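Local coordinates for protein peptidoglycan D,D-transpeptidase PbpA (Mycobacterium tuberculosis, PDB 3UPO) that probably acts as a peptidoglycan transpeptidase that cross-links the cell wall and helps regulate cell length, and binds penicillin, at residues T333-L338 with V354-R359; G376-A381 with I392-G397; P410-I415 with G443-P448. One frame throughout, in Å; residues are numbered along the deposited sequence.

Contact 1. Residues T333-L338 with V354-R359; sequences TMRPYL and VRYQQR. Unlike the reference sequence in segment 354-359: R355 (reference Gly).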
loop_
_atom_site.group_PDB
_atom_site.type_symbol
_atom_site.label_atom_id
_atom_site.label_comp_id
_atom_site.label_asym_id
_atom_site.label_seq_id
_atom_site.Cartn_x
_atom_site.Cartn_y
_atom_site.Cartn_z
ATOM N N THR A 333 1.550 -15.238 -4.087
ATOM C CA THR A 333 1.986 -14.021 -3.439
ATOM C C THR A 333 3.518 -14.002 -3.416
ATOM O O THR A 333 4.142 -14.896 -2.841
ATOM C CB THR A 333 1.453 -13.971 -1.995
ATOM O OG1 THR A 333 0.022 -14.077 -2.005
ATOM C CG2 THR A 333 1.891 -12.675 -1.275
ATOM N N MET A 334 4.120 -13.006 -4.060
ATOM C CA MET A 334 5.574 -12.827 -3.967
ATOM C C MET A 334 5.910 -12.016 -2.715
ATOM O O MET A 334 5.228 -11.041 -2.410
ATOM C CB MET A 334 6.138 -12.157 -5.216
ATOM C CG MET A 334 5.939 -12.957 -6.492
ATOM S SD MET A 334 6.620 -14.631 -6.454
ATOM C CE MET A 334 8.391 -14.283 -6.555
ATOM N N ARG A 335 6.932 -12.438 -1.976
ATOM C CA ARG A 335 7.358 -11.703 -0.783
ATOM C C ARG A 335 7.750 -10.275 -1.167
ATOM O O ARG A 335 8.676 -10.095 -1.954
ATOM C CB ARG A 335 8.534 -12.414 -0.110
ATOM C CG ARG A 335 9.002 -11.730 1.178
ATOM C CD ARG A 335 10.034 -12.567 1.888
ATOM N NE ARG A 335 9.392 -13.695 2.572
ATOM C CZ ARG A 335 10.022 -14.754 3.075
ATOM N NH1 ARG A 335 11.343 -14.880 2.960
ATOM N NH2 ARG A 335 9.310 -15.699 3.681
ATOM N N PRO A 336 7.033 -9.256 -0.641
ATOM C CA PRO A 336 7.340 -7.887 -1.063
ATOM C C PRO A 336 8.658 -7.373 -0.446
ATOM O O PRO A 336 8.944 -7.628 0.730
ATOM C CB PRO A 336 6.141 -7.080 -0.550
ATOM C CG PRO A 336 5.598 -7.852 0.552
ATOM C CD PRO A 336 5.956 -9.294 0.367
ATOM N N TYR A 337 9.454 -6.667 -1.241
ATOM C CA TYR A 337 10.734 -6.135 -0.760
ATOM C C TYR A 337 11.071 -4.789 -1.398
ATOM O O TYR A 337 10.732 -4.564 -2.569
ATOM C CB TYR A 337 11.865 -7.144 -1.013
ATOM C CG TYR A 337 12.206 -7.381 -2.473
ATOM C CD1 TYR A 337 13.269 -6.706 -3.078
ATOM C CD2 TYR A 337 11.475 -8.294 -3.261
ATOM C CE1 TYR A 337 13.618 -6.938 -4.410
ATOM C CE2 TYR A 337 11.811 -8.523 -4.612
ATOM C CZ TYR A 337 12.879 -7.834 -5.170
ATOM O OH TYR A 337 13.240 -8.039 -6.478
ATOM N N LEU A 338 11.768 -3.942 -0.637
ATOM C CA LEU A 338 12.153 -2.572 -1.045
ATOM C C LEU A 338 13.624 -2.390 -1.488
ATOM O O LEU A 338 13.956 -1.429 -2.190
ATOM C CB LEU A 338 11.838 -1.586 0.103
ATOM C CG LEU A 338 11.906 -0.067 -0.089
ATOM C CD1 LEU A 338 10.900 0.432 -1.133
ATOM C CD2 LEU A 338 11.664 0.613 1.245
ATOM N N VAL A 354 16.960 -11.953 -3.376
ATOM C CA VAL A 354 16.370 -13.072 -4.100
ATOM C C VAL A 354 14.846 -13.010 -3.969
ATOM O O VAL A 354 14.305 -12.898 -2.869
ATOM C CB VAL A 354 16.946 -14.421 -3.567
ATOM C CG1 VAL A 354 16.970 -14.436 -2.005
ATOM C CG2 VAL A 354 16.195 -15.643 -4.149
ATOM N N ARG A 355 14.156 -13.046 -5.099
ATOM C CA ARG A 355 12.700 -13.022 -5.113
ATOM C C ARG A 355 12.167 -14.342 -4.586
ATOM O O ARG A 355 12.744 -15.402 -4.852
ATOM C CB ARG A 355 12.204 -12.766 -6.532
ATOM C CG ARG A 355 12.585 -11.392 -7.066
ATOM C CD ARG A 355 13.277 -11.514 -8.411
ATOM N NE ARG A 355 13.576 -10.214 -9.007
ATOM C CZ ARG A 355 13.957 -10.036 -10.275
ATOM N NH1 ARG A 355 14.087 -11.074 -11.101
ATOM N NH2 ARG A 355 14.207 -8.812 -10.718
ATOM N N TYR A 356 11.061 -14.280 -3.849
ATOM C CA TYR A 356 10.559 -15.444 -3.130
ATOM C C TYR A 356 9.023 -15.616 -3.175
ATOM O O TYR A 356 8.277 -14.668 -2.930
ATOM C CB TYR A 356 11.088 -15.400 -1.684
ATOM C CG TYR A 356 10.546 -16.492 -0.805
ATOM C CD1 TYR A 356 11.072 -17.786 -0.855
ATOM C CD2 TYR A 356 9.502 -16.234 0.073
ATOM C CE1 TYR A 356 10.555 -18.810 -0.037
ATOM C CE2 TYR A 356 8.980 -17.230 0.884
ATOM C CZ TYR A 356 9.502 -18.515 0.830
ATOM O OH TYR A 356 8.956 -19.481 1.647
ATOM N N GLN A 357 8.566 -16.831 -3.493
ATOM C CA GLN A 357 7.133 -17.162 -3.477
ATOM C C GLN A 357 6.694 -17.423 -2.044
ATOM O O GLN A 357 7.035 -18.438 -1.440
ATOM C CB GLN A 357 6.813 -18.374 -4.367
ATOM C CG GLN A 357 6.966 -18.141 -5.870
ATOM C CD GLN A 357 6.590 -19.364 -6.720
ATOM O OE1 GLN A 357 5.740 -20.176 -6.344
ATOM N NE2 GLN A 357 7.228 -19.491 -7.874
ATOM N N GLN A 358 5.928 -16.495 -1.505
ATOM C CA GLN A 358 5.565 -16.512 -0.099
ATOM C C GLN A 358 4.536 -17.606 0.208
ATOM O O GLN A 358 4.773 -18.453 1.071
ATOM C CB GLN A 358 5.071 -15.126 0.315
ATOM C CG GLN A 358 4.908 -14.933 1.783
ATOM C CD GLN A 358 5.009 -13.476 2.175
ATOM O OE1 GLN A 358 4.134 -12.662 1.855
ATOM N NE2 GLN A 358 6.079 -13.135 2.878
ATOM N N ARG A 359 3.395 -17.564 -0.478
ATOM C CA ARG A 359 2.431 -18.682 -0.491
ATOM C C ARG A 359 1.442 -18.562 -1.652
ATOM O O ARG A 359 1.377 -17.532 -2.320
ATOM C CB ARG A 359 1.690 -18.821 0.857
ATOM C CG ARG A 359 0.419 -17.997 1.020
ATOM C CD ARG A 359 0.425 -17.253 2.335
ATOM N NE ARG A 359 0.751 -15.848 2.097
ATOM C CZ ARG A 359 1.205 -14.991 3.012
ATOM N NH1 ARG A 359 1.420 -15.379 4.264
ATOM N NH2 ARG A 359 1.452 -13.740 2.656
HETATM O O HOH W 1 9.804 -11.766 -3.756
#

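Contact 2. Residues G376-A381 with I392-G397; sequences GAEKVA and IASKTG. With PNM (open form - penicillin g), chain C.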
loop_
_atom_site.group_PDB
_atom_site.type_symbol
_atom_site.label_atom_id
_atom_site.label_comp_id
_atom_site.label_asym_id
_atom_site.label_seq_id
_atom_site.Cartn_x
_atom_site.Cartn_y
_atom_site.Cartn_z
ATOM N N GLY A 376 -14.406 -6.419 -15.196
ATOM C CA GLY A 376 -15.800 -5.975 -15.263
ATOM C C GLY A 376 -16.096 -4.814 -14.325
ATOM O O GLY A 376 -16.789 -3.885 -14.693
ATOM N N ALA A 377 -15.565 -4.873 -13.109
ATOM C CA ALA A 377 -15.773 -3.812 -12.118
ATOM C C ALA A 377 -15.053 -2.523 -12.494
ATOM O O ALA A 377 -15.544 -1.443 -12.161
ATOM C CB ALA A 377 -15.358 -4.268 -10.731
ATOM N N GLU A 378 -13.905 -2.642 -13.174
ATOM C CA GLU A 378 -13.219 -1.491 -13.785
ATOM C C GLU A 378 -14.042 -0.780 -14.875
ATOM O O GLU A 378 -14.043 0.451 -14.936
ATOM C CB GLU A 378 -11.856 -1.890 -14.386
ATOM C CG GLU A 378 -11.150 -0.775 -15.196
ATOM C CD GLU A 378 -10.671 0.441 -14.337
ATOM O OE1 GLU A 378 -10.855 0.448 -13.103
ATOM O OE2 GLU A 378 -10.093 1.395 -14.902
ATOM N N LYS A 379 -14.688 -1.553 -15.752
ATOM C CA LYS A 379 -15.499 -0.980 -16.832
ATOM C C LYS A 379 -16.749 -0.274 -16.287
ATOM O O LYS A 379 -17.212 0.700 -16.859
ATOM C CB LYS A 379 -15.893 -2.050 -17.860
ATOM C CG LYS A 379 -14.712 -2.670 -18.586
ATOM C CD LYS A 379 -15.150 -3.806 -19.467
ATOM C CE LYS A 379 -14.059 -4.218 -20.463
ATOM N NZ LYS A 379 -13.677 -3.108 -21.378
ATOM N N VAL A 380 -17.275 -0.782 -15.178
ATOM C CA VAL A 380 -18.423 -0.187 -14.511
ATOM C C VAL A 380 -18.040 1.131 -13.813
ATOM O O VAL A 380 -18.677 2.157 -14.050
ATOM C CB VAL A 380 -19.107 -1.195 -13.538
ATOM C CG1 VAL A 380 -20.098 -0.505 -12.614
ATOM C CG2 VAL A 380 -19.813 -2.300 -14.334
ATOM N N ALA A 381 -16.987 1.103 -12.990
ATOM C CA ALA A 381 -16.528 2.272 -12.227
ATOM C C ALA A 381 -16.389 3.539 -13.072
ATOM O O ALA A 381 -16.180 3.467 -14.289
ATOM C CB ALA A 381 -15.213 1.966 -11.540
ATOM N N ILE A 392 -7.476 -2.675 -17.596
ATOM C CA ILE A 392 -7.226 -2.669 -16.155
ATOM C C ILE A 392 -8.233 -3.545 -15.425
ATOM O O ILE A 392 -9.411 -3.548 -15.776
ATOM C CB ILE A 392 -7.281 -1.218 -15.571
ATOM C CG1 ILE A 392 -6.167 -0.350 -16.185
ATOM C CG2 ILE A 392 -7.227 -1.240 -14.029
ATOM C CD1 ILE A 392 -6.288 1.146 -15.899
ATOM N N ALA A 393 -7.763 -4.277 -14.411
ATOM C CA ALA A 393 -8.633 -5.010 -13.485
ATOM C C ALA A 393 -8.558 -4.306 -12.165
ATOM O O ALA A 393 -7.461 -3.982 -11.716
ATOM C CB ALA A 393 -8.166 -6.435 -13.314
ATOM N N SER A 394 -9.702 -4.078 -11.528
ATOM C CA SER A 394 -9.713 -3.282 -10.318
ATOM C C SER A 394 -10.876 -3.611 -9.431
ATOM O O SER A 394 -11.756 -4.384 -9.803
ATOM C CB SER A 394 -9.748 -1.785 -10.658
ATOM O OG SER A 394 -11.013 -1.399 -11.184
ATOM N N LYS A 395 -10.851 -3.035 -8.234
ATOM C CA LYS A 395 -12.008 -2.995 -7.351
ATOM C C LYS A 395 -11.924 -1.715 -6.529
ATOM O O LYS A 395 -10.892 -1.454 -5.884
ATOM C CB LYS A 395 -12.085 -4.228 -6.451
ATOM C CG LYS A 395 -13.350 -4.269 -5.568
ATOM C CD LYS A 395 -14.639 -4.302 -6.433
ATOM C CE LYS A 395 -15.905 -4.190 -5.613
ATOM N NZ LYS A 395 -16.278 -2.778 -5.342
ATOM N N THR A 396 -12.988 -0.912 -6.581
ATOM C CA THR A 396 -13.114 0.303 -5.764
ATOM C C THR A 396 -13.653 -0.016 -4.379
ATOM O O THR A 396 -14.187 -1.106 -4.143
ATOM C CB THR A 396 -14.057 1.358 -6.392
ATOM O OG1 THR A 396 -15.351 0.778 -6.599
ATOM C CG2 THR A 396 -13.501 1.881 -7.709
ATOM N N GLY A 397 -13.516 0.941 -3.465
ATOM C CA GLY A 397 -14.097 0.807 -2.144
ATOM C C GLY A 397 -14.250 2.162 -1.495
ATOM O O GLY A 397 -13.496 3.083 -1.772
HETATM O O8 PNM C . -17.046 0.004 -0.262
HETATM C C7 PNM C . -18.029 -0.726 -0.426
HETATM N N4 PNM C . -18.727 -0.032 -2.649
HETATM C C3 PNM C . -18.375 1.321 -3.007
HETATM C C11 PNM C . -17.303 1.332 -4.048
HETATM O O13 PNM C . -16.507 2.295 -4.053
HETATM O O12 PNM C . -17.248 0.371 -4.850
HETATM C C2 PNM C . -19.699 2.011 -3.396
HETATM C C10 PNM C . -19.659 3.511 -3.132
HETATM C C9 PNM C . -20.104 1.774 -4.850
HETATM S S1 PNM C . -20.890 1.286 -2.306
HETATM C C5 PNM C . -19.909 -0.123 -1.827
HETATM C C6 PNM C . -19.444 -0.180 -0.363
HETATM N N14 PNM C . -19.386 1.095 0.325
HETATM C C15 PNM C . -20.528 1.824 0.853
HETATM O O16 PNM C . -21.544 0.911 1.216
HETATM C C17 PNM C . -20.107 2.750 2.013
HETATM C C18 PNM C . -20.753 2.311 3.306
HETATM C C19 PNM C . -21.924 2.941 3.742
HETATM C C20 PNM C . -22.519 2.509 4.939
HETATM C C21 PNM C . -21.964 1.463 5.691
HETATM C C22 PNM C . -20.795 0.835 5.248
HETATM C C23 PNM C . -20.188 1.263 4.057
HETATM O O HOH W 2 -13.407 -0.953 -9.912
#

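Contact 3. Residues P410-I415 with G443-P448; sequences PHAWYI and GALAAP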
loop_
_atom_site.group_PDB
_atom_site.type_symbol
_atom_site.label_atom_id
_atom_site.label_comp_id
_atom_site.label_asym_id
_atom_site.label_seq_id
_atom_site.Cartn_x
_atom_site.Cartn_y
_atom_site.Cartn_z
ATOM N N PRO A 410 -15.811 9.059 4.523
ATOM C CA PRO A 410 -15.264 7.714 4.368
ATOM C C PRO A 410 -13.932 7.721 3.628
ATOM O O PRO A 410 -13.607 8.710 2.960
ATOM C CB PRO A 410 -16.333 7.010 3.531
ATOM C CG PRO A 410 -16.915 8.096 2.684
ATOM C CD PRO A 410 -16.872 9.343 3.532
ATOM N N HIS A 411 -13.159 6.640 3.756
ATOM C CA HIS A 411 -11.930 6.495 2.974
ATOM C C HIS A 411 -12.296 6.034 1.591
ATOM O O HIS A 411 -13.136 5.161 1.446
ATOM C CB HIS A 411 -10.984 5.449 3.575
ATOM C CG HIS A 411 -10.691 5.643 5.030
ATOM N ND1 HIS A 411 -10.173 6.813 5.539
ATOM C CD2 HIS A 411 -10.821 4.802 6.082
ATOM C CE1 HIS A 411 -10.003 6.686 6.841
ATOM N NE2 HIS A 411 -10.385 5.474 7.196
ATOM N N ALA A 412 -11.640 6.591 0.581
ATOM C CA ALA A 412 -11.800 6.141 -0.796
ATOM C C ALA A 412 -10.644 5.216 -1.170
ATOM O O ALA A 412 -9.474 5.605 -1.093
ATOM C CB ALA A 412 -11.866 7.334 -1.747
ATOM N N TRP A 413 -10.983 3.997 -1.588
ATOM C CA TRP A 413 -9.991 2.976 -1.889
ATOM C C TRP A 413 -10.052 2.565 -3.343
ATOM O O TRP A 413 -11.132 2.536 -3.937
ATOM C CB TRP A 413 -10.290 1.717 -1.108
ATOM C CG TRP A 413 -9.791 1.574 0.305
ATOM C CD1 TRP A 413 -10.533 1.674 1.442
ATOM C CD2 TRP A 413 -8.479 1.182 0.711
ATOM N NE1 TRP A 413 -9.756 1.403 2.539
ATOM C CE2 TRP A 413 -8.490 1.085 2.117
ATOM C CE3 TRP A 413 -7.288 0.905 0.019
ATOM C CZ2 TRP A 413 -7.358 0.715 2.857
ATOM C CZ3 TRP A 413 -6.151 0.539 0.762
ATOM C CH2 TRP A 413 -6.201 0.453 2.166
ATOM N N TYR A 414 -8.895 2.215 -3.901
ATOM C CA TYR A 414 -8.822 1.597 -5.211
ATOM C C TYR A 414 -7.632 0.637 -5.277
ATOM O O TYR A 414 -6.485 1.050 -5.082
ATOM C CB TYR A 414 -8.659 2.683 -6.256
ATOM C CG TYR A 414 -8.579 2.243 -7.710
ATOM C CD1 TYR A 414 -9.715 1.806 -8.394
ATOM C CD2 TYR A 414 -7.371 2.329 -8.415
ATOM C CE1 TYR A 414 -9.648 1.457 -9.754
ATOM C CE2 TYR A 414 -7.286 1.978 -9.757
ATOM C CZ TYR A 414 -8.430 1.547 -10.423
ATOM O OH TYR A 414 -8.346 1.205 -11.750
ATOM N N ILE A 415 -7.907 -0.639 -5.538
ATOM C CA ILE A 415 -6.865 -1.633 -5.833
ATOM C C ILE A 415 -7.035 -2.080 -7.267
ATOM O O ILE A 415 -8.158 -2.145 -7.758
ATOM C CB ILE A 415 -6.921 -2.864 -4.880
ATOM C CG1 ILE A 415 -8.260 -3.611 -4.974
ATOM C CG2 ILE A 415 -6.578 -2.463 -3.426
ATOM C CD1 ILE A 415 -8.273 -4.972 -4.220
ATOM N N GLY A 443 -14.165 5.215 -6.628
ATOM C CA GLY A 443 -14.245 5.456 -8.070
ATOM C C GLY A 443 -13.954 6.903 -8.440
ATOM O O GLY A 443 -13.244 7.169 -9.415
ATOM N N ALA A 444 -14.486 7.837 -7.645
ATOM C CA ALA A 444 -14.370 9.271 -7.927
ATOM C C ALA A 444 -12.996 9.834 -7.568
ATOM O O ALA A 444 -12.431 10.618 -8.320
ATOM C CB ALA A 444 -15.462 10.040 -7.193
ATOM N N LEU A 445 -12.453 9.409 -6.424
ATOM C CA LEU A 445 -11.199 9.983 -5.893
ATOM C C LEU A 445 -9.995 9.107 -6.129
ATOM O O LEU A 445 -9.004 9.556 -6.700
ATOM C CB LEU A 445 -11.328 10.216 -4.395
ATOM C CG LEU A 445 -11.840 11.554 -3.863
ATOM C CD1 LEU A 445 -12.543 12.433 -4.918
ATOM C CD2 LEU A 445 -12.708 11.317 -2.622
ATOM N N ALA A 446 -10.085 7.859 -5.675
ATOM C CA ALA A 446 -8.954 6.953 -5.637
ATOM C C ALA A 446 -8.599 6.373 -7.011
ATOM O O ALA A 446 -7.409 6.230 -7.330
ATOM C CB ALA A 446 -9.217 5.841 -4.629
ATOM N N ALA A 447 -9.616 6.051 -7.813
ATOM C CA ALA A 447 -9.398 5.396 -9.113
ATOM C C ALA A 447 -8.564 6.189 -10.113
ATOM O O ALA A 447 -7.656 5.622 -10.715
ATOM C CB ALA A 447 -10.716 4.916 -9.744
ATOM N N PRO A 448 -8.851 7.500 -10.301
ATOM C CA PRO A 448 -7.999 8.292 -11.202
ATOM C C PRO A 448 -6.541 8.415 -10.729
ATOM O O PRO A 448 -5.632 8.569 -11.553
ATOM C CB PRO A 448 -8.659 9.679 -11.189
ATOM C CG PRO A 448 -10.004 9.493 -10.606
ATOM C CD PRO A 448 -9.933 8.316 -9.711
#

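Contact 1. Residues T333-L338 with V354-R359
R335 and Y356 set the character of this antiparallel pair: the arginine lays one face of its guanidinium against the tyrosine ring at a slant, the two planes 36° apart. Y356 CD2 sits over the centre of the group, and R335 NH2 comes within 3.2 Å of Y356 CE2. A chain extended through chi2 and bent at chi3 (-76°) carries the guanidinium there. On the face holding M334 and Q357, a non-hydrogen-bonded pair, the methionine's bent chain brings SD to 3.6 Å from Q357 CG, a contact suited to a flexible, polarisable thioether. Further along, Y337 OH receives a weak, fairly straight hydrogen bond from R355 NE (3.4 Å); R355 replaces the reference glycine. Backbone bonds link the two segments: T333 N to R359 O (2.9 Å), Q358 N to T333 O (2.7 Å) and R335 N to Y356 O (2.8 Å). Where the chains separate, a water bridges R335 O and Y356 N, accepting from the latter. T333 is buried, its hydroxyl bonded to T326 of helix 317-328. This small ribbon, away from the active site, is thus held chiefly by main-chain bonds, while long, amphipathic side chains suit its partly solvent-facing surface.

Contact 2. Residues G376-A381 with I392-G397
E378 and S394 meet through a short hydrogen bond, S394 OG giving its proton to E378 OE1 across 2.7 Å. The hydroxyl arrives on the anti side of the carboxylate oxygen, 21° out of its plane. E378 loses more surface here than any other residue of the two segments. Its CG stands anti to the backbone N (chi1 173°) and the chain then bends at chi2, folding the acid over the strand instead of letting it run on. The same OE1 is also bonded to Y414 OH, and OE2 forms a salt bridge with R451, so this buried carboxylate has partners on both oxygens; the arginine would be expected to favour its charged form. S394 is small enough to sit under the helix and can both give and take: a water donates to its OG at 2.7 Å and makes a weak bond to A377 O. I392 supplies the apolar side, its CG2 lying 3.8 Å from E378 CD, while I392 O approaches E378 CB at 3.3 Å. A377 CB, a methyl suited to close packing, rests against S394 O. Next along the strand, K395, T396 and G397 match the KTG motif of penicillin-binding proteins. T396 OG1 donates to O12 of the opened penicillin G at 2.6 Å, whereas K395 NZ bonds to T396 O and to S252 OG, near the probable acylated serine, S193. The axes of the short segments 376-380 and 393-397 cross at 62° and approach to 6.3 Å; they belong to helix 364-380 and strand 393-399. This edge strand pairs with strand 411-418, helix 245-251 packs against A377, and helix 442-458 brings R451 to the acid.

Contact 3. Residues P410-I415 with G443-P448
Y414 and A447 make the CH-pi part of this strand-to-helix contact. A447 CA stands above the tyrosine ring, 3.6 Å from its centroid and 14° off the normal, so the helix backbone itself lies over the face. The alanine methyl slants toward one side of the ring, with A447 CB 3.5 Å from Y414 CD1. With chi1 at -179° the ring swings away from the backbone N, and the tyrosine reaches out from the strand and spreads its ring beneath the helix; a residue as small as alanine lets the two come this close. Aliphatic packing makes up the rest. A446 CB is set down on the strand, 3.6 Å from Y414 CB and equally near the carbonyl oxygen A412 O, and it also meets the main chain at W413. A412 points its own methyl at the helix, where A412 CB lies 4.0 Å from L445 CB, and the leucine's CD2 extends that apolar patch. With alanines on both elements, the short segment axes approach to 6.4 Å, at 43° to each other. The polar ends of two side chains find partners outside the segments. Y414 OH is bonded to E378, while W413, whose side chain leaves from the opposite side of the strand, bonds through NE1 to P190 O. The helix has a wider, pi-type turn at 443-446, and P448, a proline, has no N-H to bond back to the preceding turn, which accounts for the kink there. Shape and dispersion therefore hold this buried interface of the transpeptidase domain together, one aromatic face and a few methyls binding the C-terminal helix to the central antiparallel sheet.

Overall arrangement
Following the chain, contact 1 comes first: the small ribbon at 333-338 and 354-359 closes a loop of 15 residues that carries strands 339-343 and 349-352 of the mixed sheet. Helix 364-380 then leads to contact 2, which closes a ten-residue connection into strand 393-399. Contact 3 opens after that and spans 27 residues, including strand 425-431, before helix 442-458. The three run in series; none nests or crosses. Contact 1 lies apart, its centre about 26 Å from that of contact 2. Contacts 2 and 3 touch through the neighbouring strands 393-399 and 411-418, placing both helices against one five-stranded sheet beside the penicillin site.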